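Local coordinates for protein peptidase S15/CocE/NonD (Thaumarchaeota archaeon SCGC AB-539-E09, PDB 4PF1) that is a serine peptidase of the S15/CocE family with an alpha/beta hydrolase fold and probably acts as an aminopeptidase, releasing residues from peptide N-termini, at residues 253-256 / 257-261; 242-245 / 246-250; 200-204 / 205-209; 265-268 / 269-273; 208-211 / 212-216. All coordinates share one frame; numbering follows the deposited sequence.

Contact 1: 253-256 / 257-261; sequences IGFW and KKLAA
Two aromatic-aliphatic pairs spaced four residues apart, Phe255 with Leu259 and Trp256 with Ala260, shape helix 254-261, one of the cap helices inserted between strands 178-184 and 287-292 of the alpha/beta hydrolase core. Backbone bonds set the spacing: Leu259 N lies 2.9 Å from Phe255 O, and Ala260 N donates to Trp256 O nearly straight, at 166°. One turn earlier, a weak bond of 3.3 Å from Lys257 N to Ile253 O ties in the N-cap residue. Phe255 sets CG beside its own carbonyl carbon (chi1 -167°), which lays the ring beside the next turn. There Leu259 CG stands over one face, 4.1 Å from the ring centroid and 17° off the normal, a CH-pi contact; its methyl CD1 approaches Phe255 CE2 at 3.8 Å. Lys258 comes instead to the ring edge, where its CD is 4.0 Å from Phe255 CD1, and its extended chain ends in a salt bridge with Asp18 of the second subunit. The six-membered ring of Trp256 takes Ala260 CB over a face, 4.1 Å from the centroid. With an alanine in place of Phe255, Leu259 would probably lose the ring face it rests on, and a gap would open in front of Trp269. In the cap, Phe255 meets Trp196 edge-to-face and touches Trp269 of helix 267-270, while Trp256 packs on Leu208 of helix 204-215.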
loop_
_atom_site.group_PDB
_atom_site.type_symbol
_atom_site.label_atom_id
_atom_site.label_comp_id
_atom_site.label_asym_id
_atom_site.label_seq_id
_atom_site.Cartn_x
_atom_site.Cartn_y
_atom_site.Cartn_z
ATOM N N ILE A 253 10.668 -23.682 33.377
ATOM C CA ILE A 253 11.543 -23.288 32.261
ATOM C C ILE A 253 12.872 -22.764 32.850
ATOM O O ILE A 253 12.876 -21.799 33.615
ATOM C CB ILE A 253 10.834 -22.281 31.304
ATOM C CG1 ILE A 253 9.756 -23.013 30.461
ATOM C CG2 ILE A 253 11.843 -21.555 30.393
ATOM C CD1 ILE A 253 8.599 -22.167 30.033
ATOM N N GLY A 254 13.961 -23.464 32.524
ATOM C CA GLY A 254 15.309 -23.234 33.044
ATOM C C GLY A 254 15.883 -21.834 32.953
ATOM O O GLY A 254 16.455 -21.347 33.934
ATOM N N PHE A 255 15.779 -21.183 31.772
ATOM C CA PHE A 255 16.350 -19.845 31.603
ATOM C C PHE A 255 15.604 -18.790 32.423
ATOM O O PHE A 255 16.246 -17.849 32.889
ATOM C CB PHE A 255 16.443 -19.425 30.126
ATOM C CG PHE A 255 17.302 -18.200 29.906
ATOM C CD1 PHE A 255 18.593 -18.130 30.425
ATOM C CD2 PHE A 255 16.814 -17.105 29.199
ATOM C CE1 PHE A 255 19.382 -16.992 30.230
ATOM C CE2 PHE A 255 17.604 -15.968 29.008
ATOM C CZ PHE A 255 18.881 -15.919 29.526
ATOM N N TRP A 256 14.273 -18.954 32.643
ATOM C CA TRP A 256 13.519 -18.024 33.496
ATOM C C TRP A 256 14.000 -18.139 34.949
ATOM O O TRP A 256 14.164 -17.118 35.623
ATOM C CB TRP A 256 11.994 -18.253 33.408
ATOM C CG TRP A 256 11.216 -17.575 34.507
ATOM C CD1 TRP A 256 10.469 -18.181 35.473
ATOM C CD2 TRP A 256 11.222 -16.172 34.826
ATOM N NE1 TRP A 256 9.962 -17.241 36.342
ATOM C CE2 TRP A 256 10.423 -16.001 35.978
ATOM C CE3 TRP A 256 11.825 -15.040 34.248
ATOM C CZ2 TRP A 256 10.179 -14.741 36.541
ATOM C CZ3 TRP A 256 11.583 -13.793 34.804
ATOM C CH2 TRP A 256 10.773 -13.653 35.940
ATOM N N LYS A 257 14.259 -19.383 35.412
ATOM C CA LYS A 257 14.784 -19.660 36.753
ATOM C C LYS A 257 16.132 -18.958 36.937
ATOM O O LYS A 257 16.370 -18.373 37.987
ATOM C CB LYS A 257 14.923 -21.176 36.989
ATOM C CG LYS A 257 13.591 -21.926 36.985
ATOM C CD LYS A 257 13.784 -23.439 37.117
ATOM C CE LYS A 257 13.697 -23.924 38.547
ATOM N NZ LYS A 257 12.305 -23.885 39.068
ATOM N N LYS A 258 16.972 -18.948 35.879
ATOM C CA LYS A 258 18.270 -18.265 35.867
ATOM C C LYS A 258 18.095 -16.734 35.904
ATOM O O LYS A 258 18.798 -16.062 36.657
ATOM C CB LYS A 258 19.087 -18.673 34.629
ATOM C CG LYS A 258 19.567 -20.123 34.652
ATOM C CD LYS A 258 20.082 -20.553 33.287
ATOM C CE LYS A 258 20.516 -21.997 33.271
ATOM N NZ LYS A 258 20.823 -22.462 31.892
ATOM N N LEU A 259 17.150 -16.190 35.094
ATOM C CA LEU A 259 16.873 -14.745 35.030
ATOM C C LEU A 259 16.356 -14.215 36.376
ATOM O O LEU A 259 16.820 -13.170 36.841
ATOM C CB LEU A 259 15.853 -14.419 33.912
ATOM C CG LEU A 259 16.335 -14.554 32.461
ATOM C CD1 LEU A 259 15.153 -14.611 31.501
ATOM C CD2 LEU A 259 17.270 -13.413 32.071
ATOM N N ALA A 260 15.407 -14.948 37.003
ATOM C CA ALA A 260 14.809 -14.578 38.289
ATOM C C ALA A 260 15.812 -14.694 39.445
ATOM O O ALA A 260 15.774 -13.868 40.359
ATOM C CB ALA A 260 13.589 -15.445 38.567
ATOM N N ALA A 261 16.697 -15.717 39.411
ATOM C CA ALA A 261 17.710 -15.935 40.455
ATOM C C ALA A 261 18.911 -14.987 40.304
ATOM O O ALA A 261 19.620 -14.752 41.282
ATOM C CB ALA A 261 18.190 -17.380 40.436
#

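Contact 2: 242-245 / 246-250; sequences GAMA and ASRGM
Met244 swings CG beside its carbonyl carbon and then bends at chi2 (72°), which lays its side chain along that of Arg248, the two pointing the same way. Its methyl CE consequently sits over one face of the guanidinium, 3.7 Å from Arg248 NH1. Helix 241-247 of the cap ends here in a Schellman motif: Met250 N reaches back to Ala245 O at 3.1 Å, and inside that bond Gly249 N donates to Ala246 O, also at 3.1 Å. Gly249 takes positive phi (63°), a value that favours glycine, and the chain turns off the helix here. Ser247 OG is held between its backbone N and carbonyl carbon, close enough to give a short 2.6 Å bond to Met244 O. The same OG accepts from Arg248 NH1 at 3.2 Å, in the guanidinium plane, so a relay runs from the arginine through the hydroxyl to the helix carbonyl. Further out, Arg248 NH2 donates to Trp225 O, and the cation lies against the Trp225 ring. On the inner side Met250 SD touches Ala245 CB at 4.0 Å, next to Trp256 of helix 254-261. Ala245 O is gripped twice, from opposite faces of its plane: by Met250 N and by Arg248 N, the latter 3.3 Å away and 67° out of the carbonyl plane.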
loop_
_atom_site.group_PDB
_atom_site.type_symbol
_atom_site.label_atom_id
_atom_site.label_comp_id
_atom_site.label_asym_id
_atom_site.label_seq_id
_atom_site.Cartn_x
_atom_site.Cartn_y
_atom_site.Cartn_z
ATOM N N GLY A 242 7.664 -11.186 36.846
ATOM C CA GLY A 242 7.421 -12.443 37.546
ATOM C C GLY A 242 5.995 -12.940 37.412
ATOM O O GLY A 242 5.776 -14.128 37.161
ATOM N N ALA A 243 5.008 -12.028 37.557
ATOM C CA ALA A 243 3.588 -12.377 37.430
ATOM C C ALA A 243 3.227 -12.703 35.980
ATOM O O ALA A 243 2.295 -13.466 35.747
ATOM C CB ALA A 243 2.712 -11.252 37.952
ATOM N N MET A 244 3.968 -12.132 35.005
ATOM C CA MET A 244 3.749 -12.428 33.590
ATOM C C MET A 244 4.251 -13.842 33.281
ATOM O O MET A 244 3.576 -14.592 32.573
ATOM C CB MET A 244 4.434 -11.388 32.687
ATOM C CG MET A 244 3.994 -11.471 31.230
ATOM S SD MET A 244 2.310 -10.865 30.947
ATOM C CE MET A 244 2.181 -11.109 29.214
ATOM N N ALA A 245 5.421 -14.213 33.845
ATOM C CA ALA A 245 6.014 -15.538 33.673
ATOM C C ALA A 245 5.179 -16.610 34.392
ATOM O O ALA A 245 4.979 -17.693 33.844
ATOM C CB ALA A 245 7.442 -15.543 34.190
ATOM N N ALA A 246 4.660 -16.287 35.594
ATOM C CA ALA A 246 3.811 -17.193 36.374
ATOM C C ALA A 246 2.449 -17.404 35.700
ATOM O O ALA A 246 1.898 -18.497 35.801
ATOM C CB ALA A 246 3.619 -16.658 37.784
ATOM N N SER A 247 1.921 -16.373 34.984
ATOM C CA SER A 247 0.632 -16.472 34.272
ATOM C C SER A 247 0.718 -17.459 33.084
ATOM O O SER A 247 -0.312 -17.951 32.621
ATOM C CB SER A 247 0.161 -15.097 33.793
ATOM O OG SER A 247 0.946 -14.598 32.723
ATOM N N ARG A 248 1.948 -17.769 32.627
ATOM C CA ARG A 248 2.196 -18.708 31.530
ATOM C C ARG A 248 2.766 -20.040 32.044
ATOM O O ARG A 248 3.025 -20.944 31.244
ATOM C CB ARG A 248 3.142 -18.076 30.484
ATOM C CG ARG A 248 2.415 -17.440 29.298
ATOM C CD ARG A 248 1.686 -16.172 29.690
ATOM N NE ARG A 248 1.159 -15.467 28.526
ATOM C CZ ARG A 248 0.343 -14.422 28.599
ATOM N NH1 ARG A 248 -0.065 -13.971 29.779
ATOM N NH2 ARG A 248 -0.083 -13.830 27.493
ATOM N N GLY A 249 2.905 -20.157 33.372
ATOM C CA GLY A 249 3.428 -21.346 34.041
ATOM C C GLY A 249 4.864 -21.652 33.663
ATOM O O GLY A 249 5.167 -22.767 33.235
ATOM N N MET A 250 5.753 -20.646 33.795
ATOM C CA MET A 250 7.159 -20.741 33.390
ATOM C C MET A 250 8.097 -21.126 34.542
ATOM O O MET A 250 9.320 -21.032 34.385
ATOM C CB MET A 250 7.621 -19.408 32.772
ATOM C CG MET A 250 6.966 -19.102 31.447
ATOM S SD MET A 250 7.560 -17.574 30.696
ATOM C CE MET A 250 9.238 -18.052 30.259
#

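Contact 3: 200-204 / 205-209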
loop_
_atom_site.group_PDB
_atom_site.type_symbol
_atom_site.label_atom_id
_atom_site.label_comp_id
_atom_site.label_asym_id
_atom_site.label_seq_id
_atom_site.Cartn_x
_atom_site.Cartn_y
_atom_site.Cartn_z
ATOM N N GLY A 200 21.205 -3.520 33.621
ATOM C CA GLY A 200 20.318 -3.911 34.714
ATOM C C GLY A 200 18.825 -3.866 34.446
ATOM O O GLY A 200 18.053 -4.494 35.176
ATOM N N ALA A 201 18.398 -3.095 33.430
ATOM C CA ALA A 201 16.982 -2.970 33.081
ATOM C C ALA A 201 16.538 -4.189 32.270
ATOM O O ALA A 201 17.059 -4.427 31.183
ATOM C CB ALA A 201 16.744 -1.686 32.309
ATOM N N PHE A 202 15.606 -4.986 32.828
ATOM C CA PHE A 202 15.136 -6.242 32.237
ATOM C C PHE A 202 14.254 -6.056 30.995
ATOM O O PHE A 202 13.232 -5.368 31.053
ATOM C CB PHE A 202 14.385 -7.081 33.286
ATOM C CG PHE A 202 13.953 -8.456 32.816
ATOM C CD1 PHE A 202 14.860 -9.320 32.206
ATOM C CD2 PHE A 202 12.653 -8.900 33.019
ATOM C CE1 PHE A 202 14.463 -10.592 31.782
ATOM C CE2 PHE A 202 12.263 -10.181 32.610
ATOM C CZ PHE A 202 13.168 -11.015 31.988
ATOM N N ARG A 203 14.623 -6.747 29.892
ATOM C CA ARG A 203 13.870 -6.764 28.632
ATOM C C ARG A 203 12.838 -7.909 28.669
ATOM O O ARG A 203 13.015 -8.933 28.007
ATOM C CB ARG A 203 14.821 -6.903 27.422
ATOM C CG ARG A 203 15.435 -5.586 26.987
ATOM C CD ARG A 203 16.785 -5.751 26.305
ATOM N NE ARG A 203 16.657 -6.204 24.916
ATOM C CZ ARG A 203 16.482 -5.395 23.876
ATOM N NH1 ARG A 203 16.422 -4.079 24.051
ATOM N NH2 ARG A 203 16.360 -5.894 22.654
ATOM N N GLN A 204 11.769 -7.727 29.470
ATOM C CA GLN A 204 10.696 -8.711 29.676
ATOM C C GLN A 204 10.038 -9.179 28.363
ATOM O O GLN A 204 9.742 -10.364 28.231
ATOM C CB GLN A 204 9.629 -8.170 30.645
ATOM C CG GLN A 204 9.131 -6.759 30.320
ATOM C CD GLN A 204 7.993 -6.285 31.199
ATOM O OE1 GLN A 204 7.611 -6.926 32.184
ATOM N NE2 GLN A 204 7.425 -5.135 30.856
ATOM N N GLU A 205 9.829 -8.261 27.396
ATOM C CA GLU A 205 9.198 -8.579 26.109
ATOM C C GLU A 205 10.086 -9.452 25.217
ATOM O O GLU A 205 9.572 -10.297 24.485
ATOM C CB GLU A 205 8.827 -7.299 25.361
ATOM C CG GLU A 205 7.379 -6.895 25.544
ATOM C CD GLU A 205 6.806 -6.175 24.339
ATOM O OE1 GLU A 205 7.185 -5.005 24.112
ATOM O OE2 GLU A 205 6.031 -6.807 23.585
ATOM N N ALA A 206 11.404 -9.223 25.248
ATOM C CA ALA A 206 12.351 -9.988 24.443
ATOM C C ALA A 206 12.778 -11.279 25.144
ATOM O O ALA A 206 13.250 -12.202 24.477
ATOM C CB ALA A 206 13.575 -9.139 24.133
ATOM N N SER A 207 12.614 -11.356 26.481
ATOM C CA SER A 207 13.074 -12.513 27.241
ATOM C C SER A 207 12.003 -13.586 27.464
ATOM O O SER A 207 12.234 -14.737 27.099
ATOM C CB SER A 207 13.650 -12.077 28.585
ATOM O OG SER A 207 14.706 -11.146 28.411
ATOM N N LEU A 208 10.868 -13.232 28.110
ATOM C CA LEU A 208 9.814 -14.186 28.497
ATOM C C LEU A 208 9.224 -14.991 27.307
ATOM O O LEU A 208 9.274 -16.220 27.374
ATOM C CB LEU A 208 8.687 -13.510 29.303
ATOM C CG LEU A 208 9.084 -12.853 30.635
ATOM C CD1 LEU A 208 7.880 -12.233 31.310
ATOM C CD2 LEU A 208 9.734 -13.852 31.577
ATOM N N PRO A 209 8.692 -14.368 26.211
ATOM C CA PRO A 209 8.154 -15.185 25.100
ATOM C C PRO A 209 9.216 -16.066 24.438
ATOM O O PRO A 209 8.921 -17.206 24.074
ATOM C CB PRO A 209 7.609 -14.140 24.115
ATOM C CG PRO A 209 7.412 -12.907 24.930
ATOM C CD PRO A 209 8.514 -12.928 25.940
#
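Arg203, centre of an inverse gamma turn and N-cap residue, turns the chain from strand 201-202 into helix 204-215 and presents its carbonyl to Ser207. Three donors converge on Arg203 O. The shortest bond comes from Ser207 OG at 2.8 Å, the hydroxyl standing 47° above the carbonyl plane; Ser207 N at 2.9 Å and Ala206 N at 3.2 Å add weak bonds with bent N-H angles. Ser207 can reach it because OG points beside its own backbone N (chi1 -57°). That orientation also places the side chain against the Phe202 ring, with Ser207 CB 3.6 Å from CZ and OG 3.4 Å from CE1. Replacing Ser207 by alanine would probably cost Arg203 O its shortest bond and leave this first turn held by two weak ones. This is a strand-to-helix junction in the cap of the hydrolase fold, and it touches the C-terminal domain through Gln204 NE2, which donates to Pro582 O. The arginine's guanidinium is spent outside the junction, on Gln296 O, Asp195 O and Tyr584 OH. Past the first turn comes one regular bond, Leu208 N to Gln204 O, 3.1 Å and 155°. Pro209 brings no N-H, and its ring CD lies 3.2 Å from Glu205 O, where the helix kinks. Leu208 CD2 meets the edge of the Phe202 ring at CZ, 4.5 Å away.

Contact 4: 265-268 / 269-273; sequences YDSF and WQQQA
Gln272 NE2 gives Phe268 O a bond of 2.7 Å that is essentially straight at 178°. The donor lies 42° out of the carbonyl plane, and the same nitrogen is perched 3.2 Å above the centre of the Phe268 ring. The amide thus bonds to the carbonyl and packs over the ring of the same residue, with the amide plane steep to the ring. Phe268 holds CG anti to its backbone N, beside the carbonyl carbon, which lays the ring alongside Trp269. The ring's edge, in turn, points into the face of Trp269 in a T-shaped pair, centroids 4.8 Å apart and planes at 80°. Tyr265 offers a ring face to Gln270 CG in a CH-pi contact, 4.0 Å from the centroid, and Trp269 CB touches Tyr265 CD1 at 3.6 Å. Asp266 is the N-cap, its OD1 taking a weak bond from Phe268 N, while OD2 accepts from His262 ND1. His262 O also accepts from Trp269 NE1, and its ring stacks on Phe268. Helix 267-270 lies against helix 254-261, where Trp269 packs on Phe255 and Leu259, and Tyr265 and Trp269 both meet Trp191 from the preceding loops.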
loop_
_atom_site.group_PDB
_atom_site.type_symbol
_atom_site.label_atom_id
_atom_site.label_comp_id
_atom_site.label_asym_id
_atom_site.label_seq_id
_atom_site.Cartn_x
_atom_site.Cartn_y
_atom_site.Cartn_z
ATOM N N TYR A 265 24.333 -8.212 38.001
ATOM C CA TYR A 265 25.505 -8.660 37.240
ATOM C C TYR A 265 26.463 -9.442 38.157
ATOM O O TYR A 265 27.598 -9.015 38.384
ATOM C CB TYR A 265 26.208 -7.439 36.600
ATOM C CG TYR A 265 27.191 -7.762 35.492
ATOM C CD1 TYR A 265 26.775 -8.408 34.330
ATOM C CD2 TYR A 265 28.514 -7.336 35.562
ATOM C CE1 TYR A 265 27.664 -8.673 33.291
ATOM C CE2 TYR A 265 29.413 -7.595 34.529
ATOM C CZ TYR A 265 28.983 -8.264 33.393
ATOM O OH TYR A 265 29.861 -8.523 32.370
ATOM N N ASP A 266 25.993 -10.594 38.685
ATOM C CA ASP A 266 26.773 -11.432 39.597
ATOM C C ASP A 266 27.704 -12.382 38.823
ATOM O O ASP A 266 27.890 -12.205 37.614
ATOM C CB ASP A 266 25.848 -12.215 40.560
ATOM C CG ASP A 266 24.750 -13.051 39.913
ATOM O OD1 ASP A 266 24.897 -13.414 38.723
ATOM O OD2 ASP A 266 23.770 -13.379 40.609
ATOM N N SER A 267 28.289 -13.385 39.525
ATOM C CA SER A 267 29.218 -14.369 38.956
ATOM C C SER A 267 28.636 -15.090 37.732
ATOM O O SER A 267 29.384 -15.393 36.807
ATOM C CB SER A 267 29.625 -15.394 40.011
ATOM O OG SER A 267 28.514 -16.162 40.447
ATOM N N PHE A 268 27.304 -15.353 37.725
ATOM C CA PHE A 268 26.610 -16.040 36.628
ATOM C C PHE A 268 26.755 -15.288 35.295
ATOM O O PHE A 268 26.977 -15.921 34.259
ATOM C CB PHE A 268 25.114 -16.236 36.968
ATOM C CG PHE A 268 24.272 -16.813 35.851
ATOM C CD1 PHE A 268 24.266 -18.180 35.596
ATOM C CD2 PHE A 268 23.463 -15.993 35.071
ATOM C CE1 PHE A 268 23.490 -18.712 34.560
ATOM C CE2 PHE A 268 22.687 -16.525 34.036
ATOM C CZ PHE A 268 22.700 -17.882 33.793
ATOM N N TRP A 269 26.603 -13.952 35.322
ATOM C CA TRP A 269 26.680 -13.125 34.120
ATOM C C TRP A 269 28.116 -12.714 33.797
ATOM O O TRP A 269 28.476 -12.647 32.621
ATOM C CB TRP A 269 25.789 -11.885 34.261
ATOM C CG TRP A 269 24.320 -12.189 34.339
ATOM C CD1 TRP A 269 23.496 -11.983 35.406
ATOM C CD2 TRP A 269 23.499 -12.742 33.297
ATOM N NE1 TRP A 269 22.213 -12.373 35.096
ATOM C CE2 TRP A 269 22.184 -12.833 33.804
ATOM C CE3 TRP A 269 23.744 -13.147 31.971
ATOM C CZ2 TRP A 269 21.119 -13.330 33.042
ATOM C CZ3 TRP A 269 22.688 -13.641 31.217
ATOM C CH2 TRP A 269 21.395 -13.734 31.752
ATOM N N GLN A 270 28.934 -12.438 34.832
ATOM C CA GLN A 270 30.336 -12.037 34.662
ATOM C C GLN A 270 31.163 -13.145 33.972
ATOM O O GLN A 270 31.967 -12.841 33.088
ATOM C CB GLN A 270 30.964 -11.662 36.015
ATOM C CG GLN A 270 30.424 -10.357 36.597
ATOM C CD GLN A 270 31.141 -9.951 37.855
ATOM O OE1 GLN A 270 32.293 -9.516 37.824
ATOM N NE2 GLN A 270 30.461 -10.053 38.990
ATOM N N GLN A 271 30.925 -14.423 34.345
ATOM C CA GLN A 271 31.627 -15.588 33.782
ATOM C C GLN A 271 31.185 -15.917 32.343
ATOM O O GLN A 271 31.904 -16.634 31.640
ATOM C CB GLN A 271 31.409 -16.826 34.667
ATOM C CG GLN A 271 32.265 -16.856 35.925
ATOM C CD GLN A 271 31.934 -18.047 36.794
ATOM O OE1 GLN A 271 31.999 -19.206 36.365
ATOM N NE2 GLN A 271 31.585 -17.786 38.042
ATOM N N GLN A 272 29.999 -15.436 31.922
ATOM C CA GLN A 272 29.452 -15.733 30.593
ATOM C C GLN A 272 29.717 -14.633 29.551
ATOM O O GLN A 272 29.466 -14.864 28.362
ATOM C CB GLN A 272 27.951 -16.013 30.680
ATOM C CG GLN A 272 27.631 -17.409 31.188
ATOM C CD GLN A 272 26.150 -17.640 31.246
ATOM O OE1 GLN A 272 25.549 -18.213 30.331
ATOM N NE2 GLN A 272 25.525 -17.172 32.309
ATOM N N ALA A 273 30.221 -13.449 29.979
ATOM C CA ALA A 273 30.523 -12.339 29.060
ATOM C C ALA A 273 31.565 -12.781 28.026
ATOM O O ALA A 273 32.692 -13.126 28.387
ATOM C CB ALA A 273 31.015 -11.127 29.837
#

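Contact 5: 208-211 / 212-216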
loop_
_atom_site.group_PDB
_atom_site.type_symbol
_atom_site.label_atom_id
_atom_site.label_comp_id
_atom_site.label_asym_id
_atom_site.label_seq_id
_atom_site.Cartn_x
_atom_site.Cartn_y
_atom_site.Cartn_z
ATOM N N LEU A 208 10.868 -13.232 28.110
ATOM C CA LEU A 208 9.814 -14.186 28.497
ATOM C C LEU A 208 9.224 -14.991 27.307
ATOM O O LEU A 208 9.274 -16.220 27.374
ATOM C CB LEU A 208 8.687 -13.510 29.303
ATOM C CG LEU A 208 9.084 -12.853 30.635
ATOM C CD1 LEU A 208 7.880 -12.233 31.310
ATOM C CD2 LEU A 208 9.734 -13.852 31.577
ATOM N N PRO A 209 8.692 -14.368 26.211
ATOM C CA PRO A 209 8.154 -15.185 25.100
ATOM C C PRO A 209 9.216 -16.066 24.438
ATOM O O PRO A 209 8.921 -17.206 24.074
ATOM C CB PRO A 209 7.609 -14.140 24.115
ATOM C CG PRO A 209 7.412 -12.907 24.930
ATOM C CD PRO A 209 8.514 -12.928 25.940
ATOM N N TYR A 210 10.458 -15.554 24.317
ATOM C CA TYR A 210 11.578 -16.276 23.706
ATOM C C TYR A 210 11.992 -17.491 24.550
ATOM O O TYR A 210 12.177 -18.572 23.992
ATOM C CB TYR A 210 12.772 -15.337 23.480
ATOM C CG TYR A 210 13.976 -16.013 22.862
ATOM C CD1 TYR A 210 15.005 -16.511 23.657
ATOM C CD2 TYR A 210 14.107 -16.121 21.480
ATOM C CE1 TYR A 210 16.117 -17.130 23.095
ATOM C CE2 TYR A 210 15.222 -16.731 20.906
ATOM C CZ TYR A 210 16.226 -17.232 21.718
ATOM O OH TYR A 210 17.329 -17.827 21.165
ATOM N N ALA A 211 12.143 -17.320 25.884
ATOM C CA ALA A 211 12.490 -18.435 26.774
ATOM C C ALA A 211 11.389 -19.500 26.742
ATOM O O ALA A 211 11.694 -20.685 26.697
ATOM C CB ALA A 211 12.707 -17.935 28.197
ATOM N N TYR A 212 10.114 -19.070 26.672
ATOM C CA TYR A 212 8.955 -19.961 26.593
ATOM C C TYR A 212 8.990 -20.786 25.308
ATOM O O TYR A 212 8.932 -22.003 25.374
ATOM C CB TYR A 212 7.653 -19.142 26.663
ATOM C CG TYR A 212 6.397 -19.966 26.851
ATOM C CD1 TYR A 212 5.707 -20.481 25.757
ATOM C CD2 TYR A 212 5.852 -20.162 28.116
ATOM C CE1 TYR A 212 4.528 -21.208 25.920
ATOM C CE2 TYR A 212 4.668 -20.878 28.293
ATOM C CZ TYR A 212 4.010 -21.402 27.192
ATOM O OH TYR A 212 2.848 -22.115 27.363
ATOM N N ASN A 213 9.091 -20.116 24.141
ATOM C CA ASN A 213 9.089 -20.754 22.821
ATOM C C ASN A 213 10.268 -21.710 22.627
ATOM O O ASN A 213 10.062 -22.847 22.212
ATOM C CB ASN A 213 9.078 -19.685 21.706
ATOM C CG ASN A 213 7.790 -18.904 21.623
ATOM O OD1 ASN A 213 6.728 -19.365 22.039
ATOM N ND2 ASN A 213 7.855 -17.693 21.086
ATOM N N GLN A 214 11.485 -21.267 22.948
ATOM C CA GLN A 214 12.697 -22.071 22.773
ATOM C C GLN A 214 12.888 -23.148 23.860
ATOM O O GLN A 214 13.684 -24.070 23.650
ATOM C CB GLN A 214 13.949 -21.161 22.748
ATOM C CG GLN A 214 14.012 -20.184 21.565
ATOM C CD GLN A 214 14.223 -20.874 20.240
ATOM O OE1 GLN A 214 13.352 -20.870 19.373
ATOM N NE2 GLN A 214 15.391 -21.469 20.049
ATOM N N GLU A 215 12.218 -23.026 25.032
ATOM C CA GLU A 215 12.487 -23.979 26.120
ATOM C C GLU A 215 11.275 -24.755 26.669
ATOM O O GLU A 215 11.481 -25.638 27.509
ATOM C CB GLU A 215 13.207 -23.291 27.277
ATOM C CG GLU A 215 14.534 -22.683 26.868
ATOM C CD GLU A 215 15.446 -22.326 28.016
ATOM O OE1 GLU A 215 14.944 -22.144 29.148
ATOM O OE2 GLU A 215 16.675 -22.274 27.792
ATOM N N ALA A 216 10.037 -24.471 26.210
ATOM C CA ALA A 216 8.894 -25.275 26.675
ATOM C C ALA A 216 9.030 -26.710 26.140
ATOM O O ALA A 216 8.864 -27.668 26.894
ATOM C CB ALA A 216 7.576 -24.658 26.225
HETATM O O HOH W 1 17.412 -20.442 21.804
#
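Tyr210 and Gln214 meet on a polar, water-containing side of helix 204-215, a cap helix of the hydrolase fold, where Tyr210 is partly exposed, whereas the Leu208, Ala211 and Tyr212 side of the same turns is buried and closely packed. Three successive backbone bonds are close to straight: Asn213 N donates to Pro209 O at 2.9 Å, Gln214 N to Tyr210 O at 3.0 Å, and Tyr212 N to Leu208 O at 3.1 Å. Toward the end the pattern weakens, Glu215 N reaching Ala211 O with an N-H angle of only 124°. On the packed side Leu208 lies against Met244 and Ala245 of helix 241-247, and the Tyr212 ring meets Phe23 of the second subunit nearly at right angles. Glu215 OE1 accepts from Phe255 N, in the first turn of helix 254-261, while its OE2 comes close to Asp18 of the second subunit, a pairing of like charges that the salt bridge from Lys258 to that aspartate may ease. On the water-containing side the two side chains touch in one place. Gln214, bent at chi2 (-69°), folds CG over one face of the Tyr210 ring, 3.8 Å from the centroid and 17° off the normal, a CH-pi contact. Tyr210 OH also bonds to Tyr69 OH, while Gln214 OE1 accepts from Asn220 ND2 and its NE2 donates to Pro68 O. Between the two polar ends sits a water, 2.7 Å from Tyr210 OH and accepting from Gln214 NE2 at 2.9 Å.

Along the chain the order is contact 3, contact 5, contact 2, contact 1, contact 4, all within the mainly helical insertion that follows strand 178-184 and precedes strand 287-292. Contacts 3 and 5 share helix 204-215 and overlap at Leu208 and Pro209; their centres are 12 Å apart. Contact 1 touches all the others: its centre is 11 Å from contacts 2 and 5, 12 Å from contact 3 and 14 Å from contact 4. Contacts 2 and 4, on helices 241-247 and 267-270, have centres about 25 Å apart; helix 254-261 touches both and lies between them. Local turns thus pack into one cap, and contacts 1, 2, 4 and 5 touch the second subunit.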